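Local atomic coordinates of 6-phosphogluconate dehydrogenase (Pseudomonas syringae, PDB entry 5U5G), a protein that probably catalyses the NADPH-dependent reduction of 2-oxopropylphosphonate to 2-hydroxypropylphosphonate during fosfomycin biosynthesis. Residues V94-I99 against I119-S124; G133-I138 against E154-T159; I182-A187 against S215-V220. One frame throughout, in Å; residues are numbered along the deposited sequence.

Interaction 1 (V94-I99 against I119-S124); sequences VDLSTI and IECPVS. With NAP (NADP nicotinamide-adenine-dinucleotide phosphate), chain E; 7VD ((2-oxopropyl)phosphonic acid), chain F.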
# COMPACT_ATOMS: atom_id res chain seq x y z
N VAL A 94 -8.79 -12.48 25.75
CA VAL A 94 -8.46 -12.19 24.36
C VAL A 94 -7.72 -10.86 24.36
O VAL A 94 -8.33 -9.81 24.56
CB VAL A 94 -9.72 -12.16 23.48
CG1 VAL A 94 -9.38 -11.77 22.04
CG2 VAL A 94 -10.43 -13.51 23.55
N ASP A 95 -6.41 -10.89 24.16
CA ASP A 95 -5.59 -9.68 24.27
C ASP A 95 -5.44 -9.10 22.87
O ASP A 95 -4.77 -9.68 22.01
CB ASP A 95 -4.23 -9.98 24.91
CG ASP A 95 -3.48 -8.71 25.35
OD1 ASP A 95 -3.69 -7.64 24.74
OD2 ASP A 95 -2.65 -8.79 26.29
N LEU A 96 -6.06 -7.94 22.65
CA LEU A 96 -6.06 -7.27 21.36
C LEU A 96 -4.92 -6.28 21.22
O LEU A 96 -4.86 -5.57 20.20
CB LEU A 96 -7.38 -6.55 21.14
CG LEU A 96 -8.64 -7.37 21.37
CD1 LEU A 96 -9.79 -6.41 21.64
CD2 LEU A 96 -8.93 -8.24 20.15
N SER A 97 -4.02 -6.22 22.19
CA SER A 97 -2.92 -5.26 22.17
C SER A 97 -1.80 -5.75 21.25
O SER A 97 -1.68 -6.95 20.95
CB SER A 97 -2.36 -5.04 23.58
OG SER A 97 -3.41 -4.88 24.52
N THR A 98 -0.97 -4.82 20.82
CA THR A 98 0.27 -5.17 20.14
C THR A 98 1.38 -5.12 21.17
O THR A 98 1.68 -4.06 21.72
CB THR A 98 0.55 -4.24 18.96
OG1 THR A 98 -0.58 -4.27 18.07
CG2 THR A 98 1.78 -4.73 18.21
N ILE A 99 1.98 -6.29 21.45
CA ILE A 99 2.98 -6.44 22.49
C ILE A 99 4.09 -7.32 21.95
O ILE A 99 3.94 -7.99 20.92
CB ILE A 99 2.41 -7.07 23.78
CG1 ILE A 99 1.87 -8.47 23.49
CG2 ILE A 99 1.31 -6.20 24.41
CD1 ILE A 99 1.44 -9.22 24.75
N ILE A 119 -5.60 -15.85 24.69
CA ILE A 119 -5.74 -15.76 23.23
C ILE A 119 -5.05 -14.48 22.79
O ILE A 119 -5.45 -13.37 23.16
CB ILE A 119 -7.21 -15.79 22.78
CG1 ILE A 119 -7.85 -17.15 23.11
CG2 ILE A 119 -7.31 -15.52 21.28
CD1 ILE A 119 -7.20 -18.35 22.40
N GLU A 120 -3.97 -14.65 22.02
CA GLU A 120 -3.16 -13.56 21.50
C GLU A 120 -3.79 -13.10 20.19
O GLU A 120 -3.76 -13.82 19.20
CB GLU A 120 -1.73 -14.08 21.32
CG GLU A 120 -0.74 -13.27 20.52
CD GLU A 120 0.55 -14.05 20.23
OE1 GLU A 120 0.82 -15.07 20.92
OE2 GLU A 120 1.28 -13.67 19.30
N CYS A 121 -4.40 -11.90 20.19
CA CYS A 121 -5.28 -11.48 19.09
C CYS A 121 -5.02 -10.03 18.66
O CYS A 121 -5.91 -9.18 18.76
CB CYS A 121 -6.74 -11.68 19.49
SG CYS A 121 -7.95 -11.56 18.14
N PRO A 122 -3.82 -9.72 18.16
CA PRO A 122 -3.60 -8.37 17.62
C PRO A 122 -4.50 -8.15 16.41
O PRO A 122 -4.92 -9.10 15.74
CB PRO A 122 -2.12 -8.36 17.24
CG PRO A 122 -1.74 -9.82 17.06
CD PRO A 122 -2.61 -10.56 18.06
N VAL A 123 -4.84 -6.88 16.16
CA VAL A 123 -5.82 -6.53 15.13
C VAL A 123 -5.28 -5.43 14.23
O VAL A 123 -4.32 -4.73 14.57
CB VAL A 123 -7.17 -6.11 15.74
CG1 VAL A 123 -7.81 -7.27 16.51
CG2 VAL A 123 -6.98 -4.89 16.64
N SER A 124 -5.92 -5.27 13.08
CA SER A 124 -5.56 -4.20 12.16
C SER A 124 -6.81 -3.70 11.45
O SER A 124 -7.72 -4.48 11.14
CB SER A 124 -4.52 -4.67 11.13
OG SER A 124 -4.05 -3.61 10.34
PA NAP E . -4.56 4.68 23.45
O1A NAP E . -3.31 5.42 23.77
O2A NAP E . -5.69 5.36 22.72
O5B NAP E . -5.18 3.98 24.82
C5B NAP E . -4.13 3.29 25.45
C4B NAP E . -4.77 2.39 26.52
O4B NAP E . -3.79 1.74 27.32
C3B NAP E . -5.70 3.26 27.45
O3B NAP E . -6.78 2.49 27.86
C2B NAP E . -4.77 3.48 28.65
O2B NAP E . -5.39 3.66 29.83
C1B NAP E . -4.08 2.06 28.67
N9A NAP E . -2.86 2.15 29.45
C8A NAP E . -1.59 2.62 29.06
N7A NAP E . -0.68 2.58 30.07
C5A NAP E . -1.41 2.07 31.15
C6A NAP E . -1.06 1.79 32.49
N6A NAP E . 0.22 2.02 32.94
N1A NAP E . -1.96 1.30 33.37
C2A NAP E . -3.22 1.10 32.87
N3A NAP E . -3.70 1.30 31.64
C4A NAP E . -2.76 1.80 30.78
O3 NAP E . -3.89 3.49 22.53
PN NAP E . -4.86 2.89 21.40
O1N NAP E . -6.19 2.50 21.92
O2N NAP E . -4.64 3.50 20.04
O5D NAP E . -4.09 1.35 21.12
C5D NAP E . -4.40 0.44 22.08
C4D NAP E . -3.85 -0.89 21.61
O4D NAP E . -4.44 -1.24 20.33
C3D NAP E . -2.29 -0.76 21.37
O3D NAP E . -1.67 -1.96 21.75
C2D NAP E . -2.19 -0.55 19.87
O2D NAP E . -1.00 -1.04 19.31
C1D NAP E . -3.38 -1.44 19.40
N1N NAP E . -3.87 -1.02 18.10
C2N NAP E . -4.31 0.31 17.85
C3N NAP E . -4.84 0.61 16.62
C7N NAP E . -5.33 1.97 16.34
O7N NAP E . -5.85 2.28 15.26
N7N NAP E . -5.27 2.94 17.32
C4N NAP E . -5.00 -0.42 15.54
C5N NAP E . -4.50 -1.75 15.90
C6N NAP E . -3.96 -2.00 17.09
P2B NAP E . -5.89 5.40 30.19
O1X NAP E . -7.07 5.48 29.27
O2X NAP E . -6.19 5.35 31.69
O3X NAP E . -4.63 6.12 29.77
P1 7VD F . -3.72 -0.39 12.17
C1 7VD F . -3.07 0.72 13.45
O2 7VD F . -2.89 -1.64 11.94
O3 7VD F . -5.16 -0.77 12.43
O4 7VD F . -3.63 0.52 10.97
C6 7VD F . -1.95 0.17 14.31
O7 7VD F . -1.92 -1.01 14.64
C8 7VD F . -0.90 1.17 14.71
O HOH W 1 -3.25 -5.00 18.09

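Interaction 2 (G133-I138 against E154-T159); sequences GILSAI and EVFCAT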
# COMPACT_ATOMS: atom_id res chain seq x y z
N GLY A 133 -16.90 -3.03 12.13
CA GLY A 133 -16.82 -4.45 12.37
C GLY A 133 -16.03 -5.22 11.33
O GLY A 133 -16.31 -6.40 11.12
N ILE A 134 -15.05 -4.59 10.69
CA ILE A 134 -14.33 -5.26 9.61
C ILE A 134 -12.84 -5.37 9.93
O ILE A 134 -12.02 -5.41 9.01
CB ILE A 134 -14.52 -4.54 8.26
CG1 ILE A 134 -14.09 -3.07 8.38
CG2 ILE A 134 -15.96 -4.73 7.76
CD1 ILE A 134 -13.48 -2.48 7.13
N LEU A 135 -12.47 -5.43 11.21
CA LEU A 135 -11.06 -5.57 11.54
C LEU A 135 -10.51 -6.89 11.01
O LEU A 135 -11.24 -7.86 10.79
CB LEU A 135 -10.83 -5.52 13.06
CG LEU A 135 -11.02 -4.15 13.72
CD1 LEU A 135 -10.86 -4.26 15.24
CD2 LEU A 135 -10.08 -3.11 13.13
N SER A 136 -9.20 -6.91 10.78
CA SER A 136 -8.48 -8.17 10.58
C SER A 136 -7.82 -8.57 11.89
O SER A 136 -7.19 -7.74 12.55
CB SER A 136 -7.41 -8.04 9.49
OG SER A 136 -7.97 -7.60 8.27
N ALA A 137 -7.96 -9.83 12.25
CA ALA A 137 -7.32 -10.37 13.44
C ALA A 137 -6.27 -11.40 13.05
O ALA A 137 -6.41 -12.11 12.04
CB ALA A 137 -8.35 -10.99 14.39
N ILE A 138 -5.19 -11.45 13.84
CA ILE A 138 -4.18 -12.50 13.78
C ILE A 138 -4.17 -13.17 15.15
O ILE A 138 -4.07 -12.48 16.17
CB ILE A 138 -2.78 -11.94 13.45
CG1 ILE A 138 -2.88 -10.82 12.42
CG2 ILE A 138 -1.84 -13.08 13.02
CD1 ILE A 138 -1.70 -9.86 12.44
N GLU A 154 -16.06 -12.42 15.40
CA GLU A 154 -16.90 -12.19 14.24
C GLU A 154 -17.72 -10.91 14.37
O GLU A 154 -18.05 -10.28 13.36
CB GLU A 154 -17.84 -13.39 14.04
CG GLU A 154 -18.72 -13.31 12.80
CD GLU A 154 -17.91 -13.20 11.51
OE1 GLU A 154 -18.26 -12.35 10.66
OE2 GLU A 154 -16.95 -13.97 11.36
N VAL A 155 -18.05 -10.51 15.60
CA VAL A 155 -18.83 -9.29 15.78
C VAL A 155 -18.08 -8.07 15.27
O VAL A 155 -18.69 -7.13 14.75
CB VAL A 155 -19.22 -9.14 17.26
CG1 VAL A 155 -19.96 -7.82 17.48
CG2 VAL A 155 -20.06 -10.32 17.70
N PHE A 156 -16.75 -8.04 15.39
CA PHE A 156 -16.01 -6.85 14.99
C PHE A 156 -14.88 -7.12 14.00
O PHE A 156 -14.13 -6.19 13.67
CB PHE A 156 -15.47 -6.09 16.23
CG PHE A 156 -14.54 -6.90 17.11
CD1 PHE A 156 -13.17 -6.90 16.89
CD2 PHE A 156 -15.04 -7.61 18.21
CE1 PHE A 156 -12.31 -7.63 17.73
CE2 PHE A 156 -14.19 -8.33 19.04
CZ PHE A 156 -12.82 -8.35 18.79
N CYS A 157 -14.75 -8.34 13.49
CA CYS A 157 -13.70 -8.68 12.53
C CYS A 157 -14.29 -9.26 11.25
O CYS A 157 -15.26 -10.03 11.29
CB CYS A 157 -12.70 -9.71 13.10
SG CYS A 157 -11.84 -9.24 14.63
N ALA A 158 -13.67 -8.92 10.12
CA ALA A 158 -14.00 -9.55 8.85
C ALA A 158 -13.06 -10.72 8.54
O ALA A 158 -13.52 -11.81 8.17
CB ALA A 158 -13.95 -8.52 7.71
N THR A 159 -11.76 -10.50 8.66
CA THR A 159 -10.76 -11.54 8.42
C THR A 159 -10.11 -11.95 9.73
O THR A 159 -9.79 -11.09 10.56
CB THR A 159 -9.69 -11.06 7.44
OG1 THR A 159 -10.33 -10.39 6.35
CG2 THR A 159 -8.90 -12.25 6.90

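Interaction 3 (I182-A187 against S215-V220); sequences INLAGA and SAYMDV. With 7VD ((2-oxopropyl)phosphonic acid), chain F.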
# COMPACT_ATOMS: atom_id res chain seq x y z
N ILE A 182 6.37 2.41 6.75
CA ILE A 182 7.07 2.77 5.53
C ILE A 182 6.11 3.34 4.50
O ILE A 182 6.40 4.35 3.85
CB ILE A 182 7.81 1.54 4.96
CG1 ILE A 182 8.91 1.09 5.94
CG2 ILE A 182 8.40 1.90 3.60
CD1 ILE A 182 9.39 -0.37 5.74
N ASN A 183 4.95 2.69 4.32
CA ASN A 183 3.96 3.17 3.36
C ASN A 183 3.47 4.56 3.73
O ASN A 183 3.29 5.42 2.85
CB ASN A 183 2.76 2.22 3.29
CG ASN A 183 3.13 0.84 2.75
OD1 ASN A 183 4.23 0.63 2.26
ND2 ASN A 183 2.19 -0.09 2.83
N LEU A 184 3.20 4.78 5.02
CA LEU A 184 2.68 6.06 5.48
C LEU A 184 3.70 7.17 5.26
O LEU A 184 3.35 8.24 4.74
CB LEU A 184 2.30 5.97 6.96
CG LEU A 184 1.75 7.27 7.60
CD1 LEU A 184 0.54 7.80 6.83
CD2 LEU A 184 1.39 7.04 9.05
N ALA A 185 4.95 6.94 5.65
CA ALA A 185 5.97 7.98 5.47
C ALA A 185 6.20 8.26 3.99
O ALA A 185 6.38 9.42 3.59
CB ALA A 185 7.27 7.57 6.14
N GLY A 186 6.20 7.22 3.15
CA GLY A 186 6.32 7.45 1.72
C GLY A 186 5.14 8.22 1.16
O GLY A 186 5.30 9.15 0.36
N ALA A 187 3.92 7.84 1.57
CA ALA A 187 2.73 8.49 1.04
C ALA A 187 2.71 9.97 1.41
O ALA A 187 2.38 10.82 0.58
CB ALA A 187 1.46 7.78 1.51
N SER A 215 -2.24 2.09 -1.28
CA SER A 215 -2.00 1.29 -0.08
C SER A 215 -3.04 1.70 0.95
O SER A 215 -3.58 2.81 0.89
CB SER A 215 -0.58 1.48 0.48
OG SER A 215 -0.39 2.77 1.06
N ALA A 216 -3.31 0.79 1.89
CA ALA A 216 -4.17 1.14 3.02
C ALA A 216 -3.71 2.42 3.70
O ALA A 216 -4.54 3.27 4.06
CB ALA A 216 -4.20 -0.03 4.01
N TYR A 217 -2.39 2.61 3.86
CA TYR A 217 -1.93 3.81 4.56
C TYR A 217 -1.77 5.03 3.67
O TYR A 217 -1.72 6.15 4.19
CB TYR A 217 -0.64 3.52 5.34
CG TYR A 217 -1.00 3.27 6.78
CD1 TYR A 217 -1.54 2.04 7.17
CD2 TYR A 217 -0.93 4.29 7.73
CE1 TYR A 217 -1.93 1.81 8.50
CE2 TYR A 217 -1.31 4.07 9.06
CZ TYR A 217 -1.82 2.83 9.43
OH TYR A 217 -2.21 2.60 10.74
N MET A 218 -1.68 4.85 2.34
CA MET A 218 -1.91 5.98 1.45
C MET A 218 -3.31 6.55 1.64
O MET A 218 -3.50 7.77 1.69
CB MET A 218 -1.69 5.56 -0.01
CG MET A 218 -2.14 6.60 -1.05
SD MET A 218 -1.26 8.19 -1.08
CE MET A 218 0.27 7.71 -1.92
N ASP A 219 -4.32 5.67 1.76
CA ASP A 219 -5.67 6.11 2.10
C ASP A 219 -5.67 6.92 3.39
O ASP A 219 -6.29 7.99 3.47
CB ASP A 219 -6.61 4.92 2.22
CG ASP A 219 -6.87 4.23 0.89
OD1 ASP A 219 -6.53 4.80 -0.18
OD2 ASP A 219 -7.40 3.10 0.91
N VAL A 220 -4.98 6.43 4.42
CA VAL A 220 -4.91 7.16 5.69
C VAL A 220 -4.32 8.55 5.46
O VAL A 220 -4.87 9.55 5.93
CB VAL A 220 -4.08 6.37 6.72
CG1 VAL A 220 -3.84 7.23 7.96
CG2 VAL A 220 -4.81 5.09 7.09
P1 7VD F . -3.72 -0.39 12.17
C1 7VD F . -3.07 0.72 13.45
O2 7VD F . -2.89 -1.64 11.94
O3 7VD F . -5.16 -0.77 12.43
O4 7VD F . -3.63 0.52 10.97
C6 7VD F . -1.95 0.17 14.31
O7 7VD F . -1.92 -1.01 14.64
C8 7VD F . -0.90 1.17 14.71

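Interaction 1 (V94-I99 against I119-S124)
D95 bridges I119 and C121 in the pattern expected of parallel strands, one residue bonding to two that flank its partner, E120. D95 N donates to I119 O at 2.8 Å, in an almost linear bond (N-H...O 165°), and D95 O accepts from C121 N at 2.9 Å. On the sheet face carrying V94 and I119, these two side chains run side by side, and V94 CG1 rests on C121 CB at 3.7 Å.

L96 takes over where the strand pairing ends. Its CB lies 3.8 Å from C121 O, CG stands somewhat farther from that oxygen, and CD2 returns to 3.5 Å from it. CG is turned opposite the carbonyl carbon (chi1 -50°), a setting that brings L96 CD2 beside C121 SG and against V123 CG1, 3.9 Å away.

Past L96 the chain is shaped by bonds within its own segment: D95 OD1 accepts from S97 N and S97 OG, the first closing an Asx turn, while D95 OD2 is bonded to Y76 and Y118. A single water donates to L96 O and T98 OG1 and accepts from V123 N, linking the two segments. T98 N donates to O3D of the NADP at 3.1 Å, and S124 OG donates to O2 of the oxopropylphosphonate at 2.8 Å.

The contact thus belongs to a beta-alpha-beta unit of the Rossmann-type domain, with ligands at the C-terminal ends of its parallel strands. Its chemistry implies a division of labour: backbone hydrogen bonds pair the strands, apolar side chains pack beside them, and the Asx turn shapes the chain just before T98, probably favouring the placement of its amide on the ribose hydroxyl.

Interaction 2 (G133-I138 against E154-T159)
G133 lies against F156, its carbonyl carbon close to F156 O. It ends helix 126-131 in a Schellman motif, and its positive phi suits a residue lacking a side chain at a point where V155 O is also close. I134 turns largely outward, yet its CB still reaches A158 CB at 4.1 Å.

With L135 the sheet pairing begins. L135 N donates to F156 O at 3.1 Å, and L135 O accepts from A158 N at 2.7 Å, with a second, weak bond from T159 N at 3.4 Å. One carbonyl facing two successive amides marks a beta bulge, where the register moves from L135-C157 to S136-T159. This is the parallel pairing within a beta-alpha-beta unit: strand 135-139 leads through helix 143-156 into strand 157-162, the last strand of the sheet within the chain. The side chain of L135 lies on the sheet face that also carries C157; chi1 of -71° sets CG beside the backbone N, and CD1 comes 3.9 Å from F156 CD1, approaching the ring obliquely. I17 of helix 12-23 touches both residues.

S136 presents its CA to T159 O at 3.2 Å in a C-H...O contact. Its OG lies near T159 CB and also makes a weak hydrogen bond to S210 O of the second subunit. A137 N then takes up T159 O at 2.8 Å, while A137 CB packs on C157 SG at 3.9 Å.

Interaction 3 (I182-A187 against S215-V220)
L184 wraps around one border of the Y217 ring, with CB, CG and both methyls gathered near Y217 CD2. CB comes to 3.7 Å from Y217 CD2 and CD2 of the leucine to 3.8 Å from that same carbon, whereas CD1 reaches the ring at its edge, in its plane. A face of the ring is taken by V220 from its own helix, whose CG2 sits 4.0 Å above the plane and over the ring centre. Leucine and valine therefore hold the aromatic group from two directions, and its hydroxyl is left pointing into the substrate site. There Y217 OH donates to O4 of the oxopropylphosphonate in a short bond of 2.5 Å, the oxygen lying near the ring plane at the edge. R239 also bonds to this hydroxyl. The packing on the ring is consistent with fixing its orientation in the ligand pocket.

One turn further along helix 168-196, A187 faces M218. The methionine chain is bent at chi2 (65°) and again at chi3 (77°), folding the thioether back against the alanine: CE lies 3.6 Å from A187 CB, with SD close behind. Nearer the start of the contact, N183 CB approaches S215 OG at 3.9 Å. S215 is the N-cap residue of helix 216-226, and its OG accepts from M218 N at 2.8 Å, a capping bond.

No hydrogen bond crosses between the two helices; their axes pass 8.2 Å apart at -46°. Around them, F266 of helix 257-273 touches L184, and F208 of helix 201-210 touches M218. N183 and S215 each meet their own counterpart in the second subunit, which places this helix pair at the dimer interface, consistent with a twofold axis nearby.

Overall arrangement
From the N terminus, interaction 1 is the first to close, bringing strand 92-95 and strand 117-124 together around helix 101-113. Interaction 2 follows, closing the chain around helix 143-156. The two are in series, neither nested nor crossed, but they meet in one sheet: strands 117-124 and 135-139 are antiparallel neighbours, with S124 N on S136 O and P122 O on I138 N probable hydrogen bonds. Strand 157-162 then leads to long helix 168-196, and interaction 3 closes the stretch made of the end of that helix and helix 201-210, in the helical domain. Interactions 1 and 3, about 6 Å apart at their nearest atoms, both touch the oxopropylphosphonate, which lies between the domains.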